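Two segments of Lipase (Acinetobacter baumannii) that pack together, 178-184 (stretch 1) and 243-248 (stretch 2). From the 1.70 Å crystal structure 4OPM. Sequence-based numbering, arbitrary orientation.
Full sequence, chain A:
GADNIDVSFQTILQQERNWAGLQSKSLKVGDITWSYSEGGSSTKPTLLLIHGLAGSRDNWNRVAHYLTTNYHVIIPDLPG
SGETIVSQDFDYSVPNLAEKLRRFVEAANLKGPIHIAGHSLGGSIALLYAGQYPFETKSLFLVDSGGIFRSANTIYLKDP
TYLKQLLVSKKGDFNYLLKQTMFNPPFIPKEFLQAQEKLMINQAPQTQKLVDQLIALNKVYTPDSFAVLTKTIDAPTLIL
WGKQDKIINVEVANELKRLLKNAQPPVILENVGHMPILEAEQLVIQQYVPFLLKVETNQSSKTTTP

Stretch 1 178-184: LKQTMFN
Stretch 2, residues 243-248: KQDKII

The most striking feature of this contact is that a single lysine, reaching across at full stretch, gives it its one direct hydrogen bond: Lys246 NZ donates to Lys179 O at 3.0 Å, serving the last turn of a helix rather than an acid. The other polar links run through water. Water 1 donates to Gln180 O at 2.8 Å and accepts from Lys246 N at 2.9 Å; water 2 donates to Met182 O at 2.8 Å and accepts from Lys246 NZ at 3.0 Å.

The rule begins with the backbone. Stretch 1 is helical through Thr181, and Met182 N still bonds to Leu178 O at 3.0 Å, but Met182, a selenomethionine, leaves helical geometry at phi/psi -135/144. The carbonyls of Lys179, Gln180 and Met182 are therefore available to partners outside the helix. Stretch 2 has no regular structure and runs past in the opposite sense: Gln180 CA lies 6.2 Å from Lys246 CA, and Phe183 CA 6.5 Å from Gln244 CA.

Lys246 (phi/psi -90/-18) points its CA-to-CB bond toward the helix end and extends with chi1 m and chi2 to chi4 all t. That chain places the ammonium at the carbonyl and lays aliphatic carbon on the way, with CB 3.4 Å from Gln180 O. A long, flexible side chain with a charged donor at its tip suits an exposed site facing backbone acceptors.

Phe183 and Gln244 close one end of the contact. Both point toward the opposing stretch. Phe183 takes chi1 t (-169°) and chi2 85°, and Gln244 folds as m, m, so that Gln244 CG sits over one face of the ring, 3.8 Å from its centroid and 15° off the normal, a CH-pi contact. Gln244 CB also approaches Phe183 CD1 at 3.6 Å. Gln244 CG thus covers one face of a ring whose residue remains exposed overall, while Gln244 CB packs beside CD1.

At the other end, buried Ile247 (phi/psi -86/-52, chi1 m, chi2 m) points toward the helix. Its CD1 lies 3.5 Å from Gln180 O and 4.0 Å from Gln180 CB, while Ile247 CG1 meets Thr181 CG2 at 4.2 Å. Branched aliphatic carbon fits against these groups.

Asp245 (phi/psi -51/117, chi1 t) braces the loop from within: its OD1 accepts from Ile247 N at 2.8 Å and from Ile248 N at 2.9 Å, tying down the backbone beside Lys246. Altogether 325 Å² is buried, summed over both sides, a small interface combining modest nonpolar packing with water-bridged backbone groups.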

# COMPACT_ATOMS: atom_id res chain seq x y z
N LEU A 178 11.40 2.78 11.08
CA LEU A 178 12.22 2.71 9.86
C LEU A 178 13.25 1.59 9.94
O LEU A 178 13.50 0.93 8.93
CB LEU A 178 12.93 4.04 9.58
CG LEU A 178 12.03 5.26 9.34
CD1 LEU A 178 12.84 6.54 9.34
CD2 LEU A 178 11.30 5.15 8.05
N LYS A 179 13.81 1.35 11.15
CA LYS A 179 14.80 0.29 11.38
C LYS A 179 14.18 -1.09 11.20
O LYS A 179 14.90 -2.05 10.91
CB LYS A 179 15.44 0.41 12.78
CG LYS A 179 16.49 1.53 12.85
CD LYS A 179 17.01 1.75 14.27
CE LYS A 179 18.25 2.61 14.31
NZ LYS A 179 17.96 4.05 14.05
N GLN A 180 12.85 -1.21 11.39
CA GLN A 180 12.18 -2.51 11.23
C GLN A 180 11.62 -2.70 9.83
O GLN A 180 11.51 -3.84 9.38
CB GLN A 180 11.02 -2.70 12.25
CG GLN A 180 11.31 -2.32 13.72
CD GLN A 180 12.70 -2.66 14.22
OE1 GLN A 180 13.41 -1.79 14.74
NE2 GLN A 180 13.12 -3.90 14.07
N THR A 181 11.21 -1.61 9.17
CA THR A 181 10.50 -1.72 7.89
C THR A 181 11.39 -1.55 6.66
O THR A 181 10.93 -1.83 5.56
CB THR A 181 9.34 -0.71 7.83
OG1 THR A 181 9.86 0.62 7.93
CG2 THR A 181 8.31 -0.95 8.90
N MSE A 182 12.61 -1.03 6.82
CA MSE A 182 13.47 -0.83 5.66
C MSE A 182 14.89 -1.29 5.91
O MSE A 182 15.41 -1.14 7.02
CB MSE A 182 13.46 0.65 5.22
CG MSE A 182 12.08 1.11 4.77
SE MSE A 182 12.13 2.86 3.95
CE MSE A 182 12.29 3.76 5.33
N PHE A 183 15.52 -1.84 4.86
CA PHE A 183 16.92 -2.26 4.88
C PHE A 183 17.77 -1.20 4.17
O PHE A 183 18.89 -0.90 4.59
CB PHE A 183 17.09 -3.63 4.21
CG PHE A 183 18.47 -4.22 4.43
CD1 PHE A 183 18.76 -4.94 5.58
CD2 PHE A 183 19.48 -4.03 3.49
CE1 PHE A 183 20.03 -5.51 5.77
CE2 PHE A 183 20.76 -4.59 3.69
CZ PHE A 183 21.02 -5.32 4.83
N ASN A 184 17.20 -0.61 3.09
CA ASN A 184 17.87 0.43 2.31
C ASN A 184 17.01 1.70 2.31
O ASN A 184 16.48 2.07 1.26
CB ASN A 184 18.13 -0.09 0.89
CG ASN A 184 18.92 0.89 0.07
OD1 ASN A 184 19.90 1.45 0.54
ND2 ASN A 184 18.44 1.16 -1.14
N LYS A 243 14.21 -9.08 0.10
CA LYS A 243 14.80 -10.28 0.70
C LYS A 243 14.96 -10.13 2.22
O LYS A 243 14.76 -11.09 2.96
CB LYS A 243 16.16 -10.56 0.04
CG LYS A 243 16.91 -11.76 0.62
CD LYS A 243 16.96 -12.93 -0.33
CE LYS A 243 17.91 -14.00 0.15
NZ LYS A 243 18.57 -14.69 -0.99
N GLN A 244 15.28 -8.90 2.69
CA GLN A 244 15.55 -8.60 4.10
C GLN A 244 14.30 -8.19 4.90
O GLN A 244 14.45 -7.77 6.05
CB GLN A 244 16.63 -7.50 4.22
CG GLN A 244 17.95 -7.87 3.55
CD GLN A 244 18.57 -9.12 4.12
OE1 GLN A 244 18.66 -9.32 5.34
NE2 GLN A 244 19.00 -10.02 3.23
N ASP A 245 13.09 -8.34 4.31
CA ASP A 245 11.83 -7.98 4.98
C ASP A 245 11.74 -8.62 6.38
O ASP A 245 11.71 -9.84 6.50
CB ASP A 245 10.63 -8.40 4.13
CG ASP A 245 9.30 -7.79 4.56
OD1 ASP A 245 9.13 -7.50 5.77
OD2 ASP A 245 8.40 -7.67 3.70
N LYS A 246 11.69 -7.77 7.43
CA LYS A 246 11.59 -8.20 8.84
C LYS A 246 10.15 -8.34 9.32
O LYS A 246 9.91 -8.94 10.38
CB LYS A 246 12.28 -7.14 9.74
CG LYS A 246 13.80 -7.12 9.63
CD LYS A 246 14.34 -5.95 10.43
CE LYS A 246 15.85 -5.93 10.41
NZ LYS A 246 16.38 -4.67 11.00
N ILE A 247 9.21 -7.73 8.59
CA ILE A 247 7.80 -7.70 8.97
C ILE A 247 7.09 -8.95 8.47
O ILE A 247 6.38 -9.60 9.24
CB ILE A 247 7.11 -6.38 8.47
CG1 ILE A 247 7.94 -5.10 8.84
CG2 ILE A 247 5.66 -6.27 8.95
CD1 ILE A 247 8.29 -4.93 10.34
N ILE A 248 7.23 -9.24 7.17
CA ILE A 248 6.64 -10.40 6.49
C ILE A 248 7.80 -11.09 5.79
O ILE A 248 8.33 -10.56 4.81
CB ILE A 248 5.47 -9.99 5.54
CG1 ILE A 248 4.46 -9.02 6.24
CG2 ILE A 248 4.75 -11.25 5.02
CD1 ILE A 248 3.40 -8.41 5.35
O HOH W 1 12.11 -4.92 6.89
O HOH W 2 16.41 -3.41 8.33